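PDB 5A74: DNA endonuclease i-cvui from Chlorella vulgaris, which recognises and cuts a specific DNA target as a homing endonuclease of the LAGLIDADG family and is probably involved in intron homing. Local coordinates for a contact of chain A with DNA and the interface of chains A and B. Residues are numbered along the deposited sequence; one frame, centred on the assembly and turned at random. Chains: chain A/B, DNA endonuclease i-cvui.

Contact 1: a contact of chain A with DNA. Residues chain A 26, 28-29, 142-145. With nucleotides of chain C.
Strand 23-31 lies against the major-groove side of DC3 and DG4 of chain C. The loop 142-145, just before helix 147-156, follows the backbone of the same two nucleotides. A:Asn26 and A:Arg143 share the DC3 phosphate. CG of A:Asn26 is anti to the backbone N (chi1 -157°), and its amide ND2 donates to O5' of DC3 at 2.8 Å, nearly in the amide plane. A:Arg143 bends at chi2 and chi3, which brings one face of the guanidinium over C5' of DC3, toward the rim. NH2 of A:Arg143 forms a salt bridge and hydrogen bond with the phosphate oxygen OP2 of DC3 at 3.0 Å, tilted 20° from the guanidinium plane. A weak bond from NH2 also reaches OD1 of A:Asn26. A methionine in place of A:Arg143 would probably leave the DC3 phosphate without its charged partner. The DG4 phosphate is gripped by main chain. OP1 of DG4 accepts from A:Thr144 N at 2.8 Å. A:Ile145 N donates to the same oxygen, almost straight. Water 1 joins OP2 of DG4 to A:Ile29 N and A:Ile145 O, and water 2 joins OP2 to A:Ile29 O. No hydrogen bond to a base is made by these residues. OE1 of A:Gln28 stands 3.4 Å from N7 of DG4, and as modelled both atoms are acceptors. On the minor-groove side, NZ of A:Lys142 stays 3.6 Å from O2 of DC3.

Contact 2: a contact of chain A with DNA. Residues chain A 34-36, 119. With nucleotides of chain D.
A:Asp34, A:Tyr35 and A:Leu36 form a loop between strands 23-31 and 39-50 that packs on DT1 and DC2 of chain D. The tight part is around the DC2 base and its phosphate. The carboxylate OD2 of A:Asp34 accepts from the exocyclic amino group N4 of DC2 at 2.9 Å. The base is met at its Hoogsteen edge, in the major groove. The N-H comes from the syn side of OD2, 20° out of the carboxylate plane. CG of A:Asp34 sits between the backbone N and the carbonyl carbon (chi1 55°), a turn that brings the acid toward the base edge. A leucine in its place would probably leave N4 of DC2 without its acceptor. The A:Tyr35 ring sets one face over C5' of DC2, with CE1 of A:Tyr35 3.7 Å from C6 of DC2 and its hydroxyl OH near C3' of the sugar. A:Leu36 N donates to OP2 of DC2 at 3.0 Å. The CD2 branch of A:Leu36 touches C5' of DT1 at 3.7 Å. The carbonyl O of A:Asp34 is 2.8 Å from the terminal O5' of DT1, which can donate as a hydroxyl. The A:Lys119 side is looser. Its chain runs extended past the phosphate, and NZ reaches O5' of DC2 through water 4, with CE of A:Lys119 still 3.7 Å from OP1 of DC2. The site probably contributes to reading one cytosine and adds backbone contacts at the end of the bound target.

Contact 3: the interface of chains A and B. Residues chain A 16-18, 20-21, 99-100; chain B 14, 17-18, 49, 56.
The LAGLIDADG motif, which names this family, runs through the C-terminal half of helix 6-22. Copies from the two chains pack helix against helix here, with A:Gly17 and A:Asp20 against B:Trp14. The lack of a side chain at A:Gly17 lets CA sit over the five-membered ring of B:Trp14, 3.6 Å from its centroid. CG of A:Gln99 also rests over a face of the indole, toward the rim, with its amide plane turned 89° from the ring. A:Ala16 CB lies at the indole edge. CG of B:Trp14 is anti to the backbone N (chi1 176°), and this directs NE1 at A:Asp20. B:Trp14 NE1 donates to A:Asp20 OD2 at 3.1 Å, close to the indole plane and on the anti side of the carboxylate oxygen. The syn lone pair of the same OD2 takes A:Gln99 N. The other oxygen, A:Asp20 OD1, takes A:Leu100 N at 2.9 Å, from above the carboxylate plane. The acid thus ties its own loop to the partner's indole, and three N-H groups fix its rotation. They would be expected to favour the ionised form. B:Phe18 receives A:Ala21 CB over one face, 3.7 Å from the ring centroid, and A:Asp20 CB at its edge. A:Leu100 crosses this ring at about a right angle, with A:Leu100 CD1 3.6 Å from B:Phe18 CE2. Its CD2 meets B:Ile56. Water 5 joins B:Gln49 NE2 to A:Asp20 O, 2.7 Å from the water.

Contact 4: the interface of chains A and B. Residues chain A 18, 22, 49, 53, 55-56; chain B 20-21, 100.
The end of helix 6-22 and the loop residue B:Leu100 of chain B meet helix 6-22, strand 39-50, helix 55-64 and the short 3-10 helix 51-53 of chain A. B:Leu100 is the wedge, with 98 Å² of its surface hidden by chain A. CG is anti to the carbonyl carbon (chi1 -72°), and the two methyl branches beyond it go to different partners. B:Leu100 CD1 touches CE1 of the A:Phe18 ring at 3.7 Å, with the two side chains crossing at about a right angle. The same B:Leu100 CD1 meets NE2 of A:Gln49 tip to tip at 3.5 Å. CD2 enters an apolar patch made by A:Ile56, A:Phe55 and the CG of A:Gln53. A:Phe55 slides past in the opposite direction, with A:Phe55 CZ 3.8 Å from B:Leu100 CD2. The A:Phe18 ring carries B:Ala21 CB over one face, 4.0 Å from the ring centroid, and B:Asp20 CB at its edge. A:Asp22 is the second acid of the LAGLIDADG motif, the catalytic, metal-binding aspartate of the family. A:Asp22 OD2 comes within 3.0 Å of the main-chain O of B:Ala21. Both are acceptors, so this is not a hydrogen bond. Their approach would suit a shared metal ion, although the contact itself shows none. Inside chain B, the B:Leu100 N-H bonds to OD1 of B:Asp20. Water 6 bridges the chains, 2.9 Å from A:Gln49 NE2 and equally far from B:Asp20 O.

Contact 1: a contact of chain A with DNA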
loop_
_atom_site.group_PDB
_atom_site.type_symbol
_atom_site.label_atom_id
_atom_site.label_comp_id
_atom_site.label_asym_id
_atom_site.label_seq_id
_atom_site.Cartn_x
_atom_site.Cartn_y
_atom_site.Cartn_z
ATOM N N ASN A 26 4.403 -10.727 -10.134
ATOM C CA ASN A 26 5.387 -11.797 -10.025
ATOM C C ASN A 26 5.409 -12.783 -11.194
ATOM O O ASN A 26 4.406 -13.009 -11.877
ATOM C CB ASN A 26 5.162 -12.559 -8.711
ATOM C CG ASN A 26 6.406 -13.296 -8.234
ATOM O OD1 ASN A 26 7.503 -13.101 -8.757
ATOM N ND2 ASN A 26 6.242 -14.131 -7.215
ATOM N N GLN A 28 6.641 -16.790 -11.445
ATOM C CA GLN A 28 7.232 -17.939 -10.829
ATOM C C GLN A 28 7.358 -19.142 -11.708
ATOM O O GLN A 28 6.702 -19.249 -12.655
ATOM C CB GLN A 28 6.588 -18.303 -9.490
ATOM C CG GLN A 28 5.100 -18.427 -9.369
ATOM C CD GLN A 28 4.648 -18.125 -7.961
ATOM O OE1 GLN A 28 4.839 -18.890 -7.085
ATOM N NE2 GLN A 28 4.090 -16.988 -7.760
ATOM N N ILE A 29 8.232 -20.045 -11.344
ATOM C CA ILE A 29 8.305 -21.341 -11.996
ATOM C C ILE A 29 7.518 -22.329 -11.140
ATOM O O ILE A 29 7.864 -22.571 -9.975
ATOM C CB ILE A 29 9.765 -21.800 -12.175
ATOM C CG1 ILE A 29 10.565 -20.692 -12.867
ATOM C CG2 ILE A 29 9.820 -23.083 -12.999
ATOM C CD1 ILE A 29 12.088 -20.903 -12.909
ATOM N N LYS A 142 11.157 -17.581 0.281
ATOM C CA LYS A 142 10.911 -19.017 0.096
ATOM C C LYS A 142 11.080 -19.531 -1.339
ATOM O O LYS A 142 10.760 -20.691 -1.624
ATOM C CB LYS A 142 9.501 -19.378 0.575
ATOM C CG LYS A 142 9.166 -18.922 1.986
ATOM C CD LYS A 142 7.864 -19.566 2.502
ATOM C CE LYS A 142 6.643 -19.228 1.639
ATOM N NZ LYS A 142 5.364 -19.745 2.228
ATOM N N ARG A 143 11.568 -18.677 -2.234
ATOM C CA ARG A 143 11.756 -19.049 -3.643
ATOM C C ARG A 143 12.756 -20.211 -3.807
ATOM O O ARG A 143 13.975 -20.009 -3.788
ATOM C CB ARG A 143 12.165 -17.812 -4.465
ATOM C CG ARG A 143 12.721 -18.072 -5.865
ATOM C CD ARG A 143 11.684 -17.899 -6.966
ATOM N NE ARG A 143 11.072 -16.569 -6.993
ATOM C CZ ARG A 143 10.422 -16.061 -8.043
ATOM N NH1 ARG A 143 10.305 -16.758 -9.162
ATOM N NH2 ARG A 143 9.887 -14.850 -7.980
ATOM N N THR A 144 12.218 -21.423 -3.962
ATOM C CA THR A 144 13.020 -22.641 -4.094
ATOM C C THR A 144 13.112 -23.140 -5.532
ATOM O O THR A 144 14.146 -23.674 -5.934
ATOM C CB THR A 144 12.492 -23.796 -3.192
ATOM O OG1 THR A 144 11.149 -24.146 -3.565
ATOM C CG2 THR A 144 12.526 -23.394 -1.719
ATOM N N ILE A 145 12.040 -22.976 -6.308
ATOM C CA ILE A 145 12.032 -23.453 -7.697
ATOM C C ILE A 145 12.648 -22.428 -8.666
ATOM O O ILE A 145 12.074 -21.361 -8.920
ATOM C CB ILE A 145 10.616 -23.861 -8.159
ATOM C CG1 ILE A 145 9.993 -24.813 -7.141
ATOM C CG2 ILE A 145 10.664 -24.503 -9.542
ATOM C CD1 ILE A 145 8.700 -25.448 -7.608
ATOM P P DA C 2 6.343 -8.689 -3.024
ATOM O OP1 DA C 2 7.783 -8.310 -2.915
ATOM O OP2 DA C 2 5.552 -8.191 -4.184
ATOM O "O5'" DA C 2 6.227 -10.289 -2.935
ATOM C "C5'" DA C 2 7.071 -10.946 -1.988
ATOM C "C4'" DA C 2 6.868 -12.450 -1.975
ATOM O "O4'" DA C 2 5.563 -12.834 -1.474
ATOM C "C3'" DA C 2 6.988 -13.119 -3.332
ATOM O "O3'" DA C 2 8.004 -14.088 -3.180
ATOM C "C2'" DA C 2 5.615 -13.745 -3.586
ATOM C "C1'" DA C 2 5.173 -14.012 -2.156
ATOM N N9 DA C 2 3.736 -14.248 -1.954
ATOM C C8 DA C 2 2.661 -13.777 -2.671
ATOM N N7 DA C 2 1.492 -14.189 -2.216
ATOM C C5 DA C 2 1.808 -14.977 -1.117
ATOM C C6 DA C 2 1.021 -15.703 -0.183
ATOM N N6 DA C 2 -0.324 -15.770 -0.190
ATOM N N1 DA C 2 1.683 -16.375 0.788
ATOM C C2 DA C 2 3.027 -16.318 0.819
ATOM N N3 DA C 2 3.872 -15.674 0.001
ATOM C C4 DA C 2 3.191 -15.018 -0.951
ATOM P P DC C 3 8.765 -14.662 -4.470
ATOM O OP1 DC C 3 9.857 -15.523 -3.961
ATOM O OP2 DC C 3 9.055 -13.520 -5.377
ATOM O "O5'" DC C 3 7.632 -15.528 -5.210
ATOM C "C5'" DC C 3 7.744 -16.916 -5.370
ATOM C "C4'" DC C 3 7.526 -17.654 -4.065
ATOM O "O4'" DC C 3 6.495 -17.023 -3.265
ATOM C "C3'" DC C 3 7.103 -19.106 -4.234
ATOM O "O3'" DC C 3 8.282 -19.901 -4.289
ATOM C "C2'" DC C 3 6.332 -19.393 -2.952
ATOM C "C1'" DC C 3 5.797 -18.023 -2.529
ATOM N N1 DC C 3 4.307 -17.871 -2.735
ATOM C C2 DC C 3 3.431 -18.560 -1.881
ATOM O O2 DC C 3 3.898 -19.276 -0.979
ATOM N N3 DC C 3 2.091 -18.431 -2.053
ATOM C C4 DC C 3 1.617 -17.656 -3.026
ATOM N N4 DC C 3 0.287 -17.577 -3.131
ATOM C C5 DC C 3 2.482 -16.941 -3.912
ATOM C C6 DC C 3 3.809 -17.072 -3.734
ATOM P P DG C 4 8.419 -21.089 -5.367
ATOM O OP1 DG C 4 9.839 -21.516 -5.343
ATOM O OP2 DG C 4 7.769 -20.661 -6.632
ATOM O "O5'" DG C 4 7.525 -22.268 -4.764
ATOM C "C5'" DG C 4 7.995 -22.892 -3.586
ATOM C "C4'" DG C 4 6.898 -23.745 -2.983
ATOM O "O4'" DG C 4 5.765 -22.889 -2.674
ATOM C "C3'" DG C 4 6.388 -24.861 -3.891
ATOM O "O3'" DG C 4 6.145 -26.057 -3.136
ATOM C "C2'" DG C 4 5.087 -24.287 -4.423
ATOM C "C1'" DG C 4 4.599 -23.461 -3.232
ATOM N N9 DG C 4 3.693 -22.436 -3.744
ATOM C C8 DG C 4 3.992 -21.444 -4.655
ATOM N N7 DG C 4 2.971 -20.698 -4.965
ATOM C C5 DG C 4 1.924 -21.233 -4.222
ATOM C C6 DG C 4 0.576 -20.830 -4.146
ATOM O O6 DG C 4 0.026 -19.899 -4.744
ATOM N N1 DG C 4 -0.158 -21.631 -3.272
ATOM C C2 DG C 4 0.361 -22.697 -2.561
ATOM N N2 DG C 4 -0.501 -23.355 -1.766
ATOM N N3 DG C 4 1.632 -23.084 -2.618
ATOM C C4 DG C 4 2.349 -22.308 -3.470
HETATM O O HOH W 1 9.898 -19.874 -8.802
HETATM O O HOH W 2 6.158 -22.893 -7.672
HETATM O O HOH W 3 9.386 -16.532 -1.348
#

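Contact 2: a contact of chain A with DNA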
loop_
_atom_site.group_PDB
_atom_site.type_symbol
_atom_site.label_atom_id
_atom_site.label_comp_id
_atom_site.label_asym_id
_atom_site.label_seq_id
_atom_site.Cartn_x
_atom_site.Cartn_y
_atom_site.Cartn_z
ATOM N N ASP A 34 2.249 -33.151 -15.186
ATOM C CA ASP A 34 1.767 -33.687 -16.462
ATOM C C ASP A 34 2.135 -32.814 -17.681
ATOM O O ASP A 34 1.684 -33.088 -18.796
ATOM C CB ASP A 34 0.265 -33.983 -16.401
ATOM C CG ASP A 34 -0.537 -32.782 -15.978
ATOM O OD1 ASP A 34 0.078 -31.791 -15.522
ATOM O OD2 ASP A 34 -1.782 -32.824 -16.094
ATOM N N TYR A 35 2.957 -31.782 -17.477
ATOM C CA TYR A 35 3.560 -31.073 -18.612
ATOM C C TYR A 35 4.677 -31.954 -19.179
ATOM O O TYR A 35 5.372 -32.643 -18.420
ATOM C CB TYR A 35 4.177 -29.727 -18.191
ATOM C CG TYR A 35 3.233 -28.539 -18.105
ATOM C CD1 TYR A 35 1.876 -28.706 -17.820
ATOM C CD2 TYR A 35 3.706 -27.245 -18.299
ATOM C CE1 TYR A 35 1.024 -27.617 -17.721
ATOM C CE2 TYR A 35 2.857 -26.151 -18.212
ATOM C CZ TYR A 35 1.516 -26.346 -17.920
ATOM O OH TYR A 35 0.664 -25.267 -17.831
ATOM N N LEU A 36 4.864 -31.932 -20.496
ATOM C CA LEU A 36 5.965 -32.666 -21.100
ATOM C C LEU A 36 7.271 -32.070 -20.606
ATOM O O LEU A 36 8.286 -32.765 -20.486
ATOM C CB LEU A 36 5.911 -32.559 -22.618
ATOM C CG LEU A 36 4.689 -33.154 -23.309
ATOM C CD1 LEU A 36 4.957 -33.257 -24.801
ATOM C CD2 LEU A 36 4.332 -34.508 -22.714
ATOM N N LYS A 119 6.171 -24.426 -25.323
ATOM C CA LYS A 119 6.313 -25.852 -25.621
ATOM C C LYS A 119 7.723 -26.126 -26.141
ATOM O O LYS A 119 8.250 -27.227 -26.007
ATOM C CB LYS A 119 5.237 -26.337 -26.594
ATOM C CG LYS A 119 3.866 -26.413 -25.940
ATOM C CD LYS A 119 2.785 -26.932 -26.882
ATOM C CE LYS A 119 1.435 -27.002 -26.168
ATOM N NZ LYS A 119 0.383 -27.666 -26.992
ATOM O "O5'" DT D 1 0.151 -34.911 -20.255
ATOM C "C5'" DT D 1 0.790 -34.866 -21.544
ATOM C "C4'" DT D 1 0.358 -33.656 -22.366
ATOM O "O4'" DT D 1 -1.091 -33.529 -22.362
ATOM C "C3'" DT D 1 0.907 -32.293 -21.932
ATOM O "O3'" DT D 1 1.232 -31.559 -23.103
ATOM C "C2'" DT D 1 -0.251 -31.651 -21.171
ATOM C "C1'" DT D 1 -1.461 -32.247 -21.889
ATOM N N1 DT D 1 -2.635 -32.415 -21.001
ATOM C C2 DT D 1 -3.672 -31.501 -21.079
ATOM O O2 DT D 1 -3.675 -30.553 -21.852
ATOM N N3 DT D 1 -4.713 -31.736 -20.215
ATOM C C4 DT D 1 -4.811 -32.776 -19.302
ATOM O O4 DT D 1 -5.788 -32.917 -18.560
ATOM C C5 DT D 1 -3.688 -33.686 -19.272
ATOM C C7 DT D 1 -3.696 -34.843 -18.314
ATOM C C6 DT D 1 -2.662 -33.471 -20.113
ATOM P P DC D 2 2.006 -30.152 -23.000
ATOM O OP1 DC D 2 2.652 -29.936 -24.319
ATOM O OP2 DC D 2 2.862 -30.181 -21.788
ATOM O "O5'" DC D 2 0.811 -29.088 -22.842
ATOM C "C5'" DC D 2 0.890 -27.995 -21.941
ATOM C "C4'" DC D 2 -0.439 -27.269 -21.910
ATOM O "O4'" DC D 2 -1.461 -28.198 -21.465
ATOM C "C3'" DC D 2 -0.496 -26.073 -20.975
ATOM O "O3'" DC D 2 -0.523 -24.882 -21.729
ATOM C "C2'" DC D 2 -1.791 -26.224 -20.181
ATOM C "C1'" DC D 2 -2.410 -27.526 -20.670
ATOM N N1 DC D 2 -2.769 -28.428 -19.569
ATOM C C2 DC D 2 -4.038 -28.315 -18.991
ATOM O O2 DC D 2 -4.798 -27.443 -19.433
ATOM N N3 DC D 2 -4.389 -29.154 -17.975
ATOM C C4 DC D 2 -3.510 -30.069 -17.540
ATOM N N4 DC D 2 -3.875 -30.884 -16.535
ATOM C C5 DC D 2 -2.204 -30.187 -18.124
ATOM C C6 DC D 2 -1.873 -29.355 -19.127
HETATM O O HOH W 4 -1.367 -29.078 -25.161
#

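Contact 3: the interface of chains A and B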
loop_
_atom_site.group_PDB
_atom_site.type_symbol
_atom_site.label_atom_id
_atom_site.label_comp_id
_atom_site.label_asym_id
_atom_site.label_seq_id
_atom_site.Cartn_x
_atom_site.Cartn_y
_atom_site.Cartn_z
ATOM N N ALA A 16 -2.399 1.707 -9.072
ATOM C CA ALA A 16 -0.956 1.536 -9.167
ATOM C C ALA A 16 -0.316 1.817 -7.813
ATOM O O ALA A 16 0.565 1.071 -7.357
ATOM C CB ALA A 16 -0.380 2.454 -10.233
ATOM N N GLY A 17 -0.776 2.898 -7.183
ATOM C CA GLY A 17 -0.343 3.258 -5.846
ATOM C C GLY A 17 -0.575 2.100 -4.901
ATOM O O GLY A 17 0.357 1.663 -4.210
ATOM N N PHE A 18 -1.809 1.589 -4.895
ATOM C CA PHE A 18 -2.171 0.461 -4.050
ATOM C C PHE A 18 -1.300 -0.747 -4.331
ATOM O O PHE A 18 -0.786 -1.383 -3.406
ATOM C CB PHE A 18 -3.628 0.089 -4.252
ATOM C CG PHE A 18 -4.280 -0.459 -3.016
ATOM C CD1 PHE A 18 -4.726 0.396 -2.019
ATOM C CD2 PHE A 18 -4.443 -1.829 -2.840
ATOM C CE1 PHE A 18 -5.325 -0.112 -0.868
ATOM C CE2 PHE A 18 -5.051 -2.341 -1.694
ATOM C CZ PHE A 18 -5.492 -1.489 -0.713
ATOM N N ASP A 20 1.681 -0.728 -5.875
ATOM C CA ASP A 20 3.056 -0.372 -5.499
ATOM C C ASP A 20 3.301 -0.640 -4.009
ATOM O O ASP A 20 4.407 -1.012 -3.600
ATOM C CB ASP A 20 3.376 1.093 -5.838
ATOM C CG ASP A 20 3.985 1.259 -7.224
ATOM O OD1 ASP A 20 4.537 0.266 -7.755
ATOM O OD2 ASP A 20 3.920 2.388 -7.774
ATOM N N ALA A 21 2.243 -0.493 -3.216
ATOM C CA ALA A 21 2.343 -0.627 -1.773
ATOM C C ALA A 21 1.889 -2.009 -1.266
ATOM O O ALA A 21 2.671 -2.725 -0.628
ATOM C CB ALA A 21 1.585 0.514 -1.074
ATOM N N GLN A 99 5.252 3.098 -9.755
ATOM C CA GLN A 99 6.518 3.645 -9.347
ATOM C C GLN A 99 7.503 2.695 -8.727
ATOM O O GLN A 99 8.632 2.931 -8.797
ATOM C CB GLN A 99 6.332 4.835 -8.423
ATOM C CG GLN A 99 5.308 5.821 -8.866
ATOM C CD GLN A 99 5.658 6.443 -10.154
ATOM O OE1 GLN A 99 6.740 6.818 -10.363
ATOM N NE2 GLN A 99 4.720 6.531 -11.033
ATOM N N LEU A 100 7.064 1.640 -8.098
ATOM C CA LEU A 100 7.957 0.714 -7.410
ATOM C C LEU A 100 8.079 -0.615 -8.134
ATOM O O LEU A 100 9.124 -1.271 -8.071
ATOM C CB LEU A 100 7.497 0.472 -5.973
ATOM C CG LEU A 100 7.609 1.712 -5.100
ATOM C CD1 LEU A 100 7.239 1.405 -3.661
ATOM C CD2 LEU A 100 9.018 2.282 -5.193
ATOM N N TRP B 14 -2.587 8.469 -7.194
ATOM C CA TRP B 14 -1.571 7.459 -6.915
ATOM C C TRP B 14 -1.157 7.493 -5.452
ATOM O O TRP B 14 -1.082 6.451 -4.800
ATOM C CB TRP B 14 -0.339 7.644 -7.801
ATOM C CG TRP B 14 0.784 6.672 -7.469
ATOM C CD1 TRP B 14 1.002 5.438 -8.030
ATOM C CD2 TRP B 14 1.834 6.864 -6.512
ATOM N NE1 TRP B 14 2.113 4.853 -7.470
ATOM C CE2 TRP B 14 2.643 5.711 -6.534
ATOM C CE3 TRP B 14 2.170 7.902 -5.636
ATOM C CZ2 TRP B 14 3.764 5.567 -5.713
ATOM C CZ3 TRP B 14 3.280 7.758 -4.824
ATOM C CH2 TRP B 14 4.064 6.600 -4.868
ATOM N N GLY B 17 -3.651 5.907 -3.239
ATOM C CA GLY B 17 -3.531 4.458 -3.292
ATOM C C GLY B 17 -2.432 4.012 -2.347
ATOM O O GLY B 17 -2.655 3.205 -1.439
ATOM N N PHE B 18 -1.251 4.588 -2.526
ATOM C CA PHE B 18 -0.122 4.270 -1.670
ATOM C C PHE B 18 -0.422 4.519 -0.189
ATOM O O PHE B 18 0.003 3.750 0.675
ATOM C CB PHE B 18 1.109 5.058 -2.099
ATOM C CG PHE B 18 2.390 4.335 -1.833
ATOM C CD1 PHE B 18 3.041 4.475 -0.617
ATOM C CD2 PHE B 18 2.926 3.486 -2.786
ATOM C CE1 PHE B 18 4.217 3.793 -0.369
ATOM C CE2 PHE B 18 4.097 2.798 -2.539
ATOM C CZ PHE B 18 4.740 2.951 -1.333
ATOM N N GLN B 49 7.911 2.704 4.273
ATOM C CA GLN B 49 8.539 1.897 3.242
ATOM C C GLN B 49 9.930 1.531 3.703
ATOM O O GLN B 49 10.602 2.325 4.381
ATOM C CB GLN B 49 8.592 2.658 1.912
ATOM C CG GLN B 49 8.710 1.754 0.667
ATOM C CD GLN B 49 7.468 0.906 0.422
ATOM O OE1 GLN B 49 6.437 1.093 1.067
ATOM N NE2 GLN B 49 7.566 -0.030 -0.521
ATOM N N ILE B 56 11.302 6.730 -2.707
ATOM C CA ILE B 56 9.888 7.006 -2.959
ATOM C C ILE B 56 9.291 7.996 -1.936
ATOM O O ILE B 56 8.396 8.782 -2.267
ATOM C CB ILE B 56 9.060 5.694 -3.025
ATOM C CG1 ILE B 56 7.711 5.926 -3.716
ATOM C CG2 ILE B 56 8.868 5.085 -1.642
ATOM C CD1 ILE B 56 7.838 6.073 -5.222
HETATM O O HOH W 5 5.731 -1.634 -1.284
#

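Contact 4: the interface of chains A and B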
loop_
_atom_site.group_PDB
_atom_site.type_symbol
_atom_site.label_atom_id
_atom_site.label_comp_id
_atom_site.label_asym_id
_atom_site.label_seq_id
_atom_site.Cartn_x
_atom_site.Cartn_y
_atom_site.Cartn_z
ATOM N N PHE A 18 -1.809 1.589 -4.895
ATOM C CA PHE A 18 -2.171 0.461 -4.050
ATOM C C PHE A 18 -1.300 -0.747 -4.331
ATOM O O PHE A 18 -0.786 -1.383 -3.406
ATOM C CB PHE A 18 -3.628 0.089 -4.252
ATOM C CG PHE A 18 -4.280 -0.459 -3.016
ATOM C CD1 PHE A 18 -4.726 0.396 -2.019
ATOM C CD2 PHE A 18 -4.443 -1.829 -2.840
ATOM C CE1 PHE A 18 -5.325 -0.112 -0.868
ATOM C CE2 PHE A 18 -5.051 -2.341 -1.694
ATOM C CZ PHE A 18 -5.492 -1.489 -0.713
ATOM N N ASP A 22 0.642 -2.395 -1.548
ATOM C CA ASP A 22 0.119 -3.653 -1.010
ATOM C C ASP A 22 -0.143 -4.729 -2.059
ATOM O O ASP A 22 -1.034 -5.566 -1.888
ATOM C CB ASP A 22 -1.145 -3.411 -0.182
ATOM C CG ASP A 22 -0.837 -3.047 1.255
ATOM O OD1 ASP A 22 0.335 -3.206 1.656
ATOM O OD2 ASP A 22 -1.765 -2.623 1.981
ATOM N N GLN A 49 -5.234 -7.686 1.115
ATOM C CA GLN A 49 -5.823 -6.800 2.105
ATOM C C GLN A 49 -6.573 -7.679 3.085
ATOM O O GLN A 49 -7.151 -8.695 2.691
ATOM C CB GLN A 49 -6.754 -5.775 1.439
ATOM C CG GLN A 49 -7.047 -4.528 2.299
ATOM C CD GLN A 49 -5.845 -3.609 2.475
ATOM O OE1 GLN A 49 -4.807 -3.778 1.827
ATOM N NE2 GLN A 49 -5.982 -2.632 3.357
ATOM N N GLN A 53 -11.489 -5.527 5.304
ATOM C CA GLN A 53 -11.764 -4.608 4.203
ATOM C C GLN A 53 -11.790 -5.379 2.897
ATOM O O GLN A 53 -11.232 -4.939 1.896
ATOM C CB GLN A 53 -10.731 -3.475 4.131
ATOM C CG GLN A 53 -10.950 -2.358 5.152
ATOM C CD GLN A 53 -10.389 -2.707 6.517
ATOM O OE1 GLN A 53 -9.352 -3.364 6.624
ATOM N NE2 GLN A 53 -11.074 -2.274 7.570
ATOM N N PHE A 55 -14.077 -5.788 0.723
ATOM C CA PHE A 55 -14.791 -5.176 -0.397
ATOM C C PHE A 55 -13.871 -4.497 -1.409
ATOM O O PHE A 55 -14.142 -4.533 -2.612
ATOM C CB PHE A 55 -15.827 -4.175 0.113
ATOM C CG PHE A 55 -15.236 -2.894 0.614
ATOM C CD1 PHE A 55 -14.751 -2.808 1.911
ATOM C CD2 PHE A 55 -15.166 -1.769 -0.211
ATOM C CE1 PHE A 55 -14.201 -1.628 2.388
ATOM C CE2 PHE A 55 -14.612 -0.579 0.258
ATOM C CZ PHE A 55 -14.132 -0.510 1.562
ATOM N N ILE A 56 -12.786 -3.891 -0.919
ATOM C CA ILE A 56 -11.872 -3.129 -1.765
ATOM C C ILE A 56 -11.306 -3.996 -2.891
ATOM O O ILE A 56 -11.028 -3.497 -3.984
ATOM C CB ILE A 56 -10.738 -2.434 -0.927
ATOM C CG1 ILE A 56 -10.059 -1.317 -1.727
ATOM C CG2 ILE A 56 -9.704 -3.434 -0.391
ATOM C CD1 ILE A 56 -10.927 -0.090 -1.908
ATOM N N ASP B 20 -3.604 4.568 1.094
ATOM C CA ASP B 20 -4.613 3.566 1.450
ATOM C C ASP B 20 -3.931 2.244 1.791
ATOM O O ASP B 20 -4.387 1.516 2.664
ATOM C CB ASP B 20 -5.652 3.369 0.334
ATOM C CG ASP B 20 -6.799 4.371 0.408
ATOM O OD1 ASP B 20 -7.208 4.731 1.531
ATOM O OD2 ASP B 20 -7.299 4.801 -0.659
ATOM N N ALA B 21 -2.812 1.951 1.131
ATOM C CA ALA B 21 -2.159 0.662 1.351
ATOM C C ALA B 21 -1.097 0.673 2.465
ATOM O O ALA B 21 -1.202 -0.086 3.429
ATOM C CB ALA B 21 -1.592 0.113 0.044
ATOM N N LEU B 100 -10.011 3.885 1.524
ATOM C CA LEU B 100 -9.984 3.079 2.741
ATOM C C LEU B 100 -9.788 3.919 3.996
ATOM O O LEU B 100 -10.195 3.528 5.087
ATOM C CB LEU B 100 -8.879 2.026 2.664
ATOM C CG LEU B 100 -9.110 0.852 1.710
ATOM C CD1 LEU B 100 -7.954 -0.149 1.785
ATOM C CD2 LEU B 100 -10.436 0.173 2.001
HETATM O O HOH W 6 -3.796 -0.949 4.146
#

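All distances here run between the centres of the C-alpha atoms. Contacts 3 and 4 are about 12 Å apart and share A:Phe18. They are patches of one two-fold interface related by exchange of the chains: the aspartate and leucine given by chain A in contact 3 come from chain B in contact 4. Contact 1 lies about 23 Å from contact 3, and contact 2 about 37 Å from it. Contacts 1 and 2 are about 19 Å apart and touch different DNA strands. Strand 23-31 of contact 1 directly follows helix 6-22. Pairing of the chains is therefore likely to set the two DNA-binding surfaces on either side of the central motif.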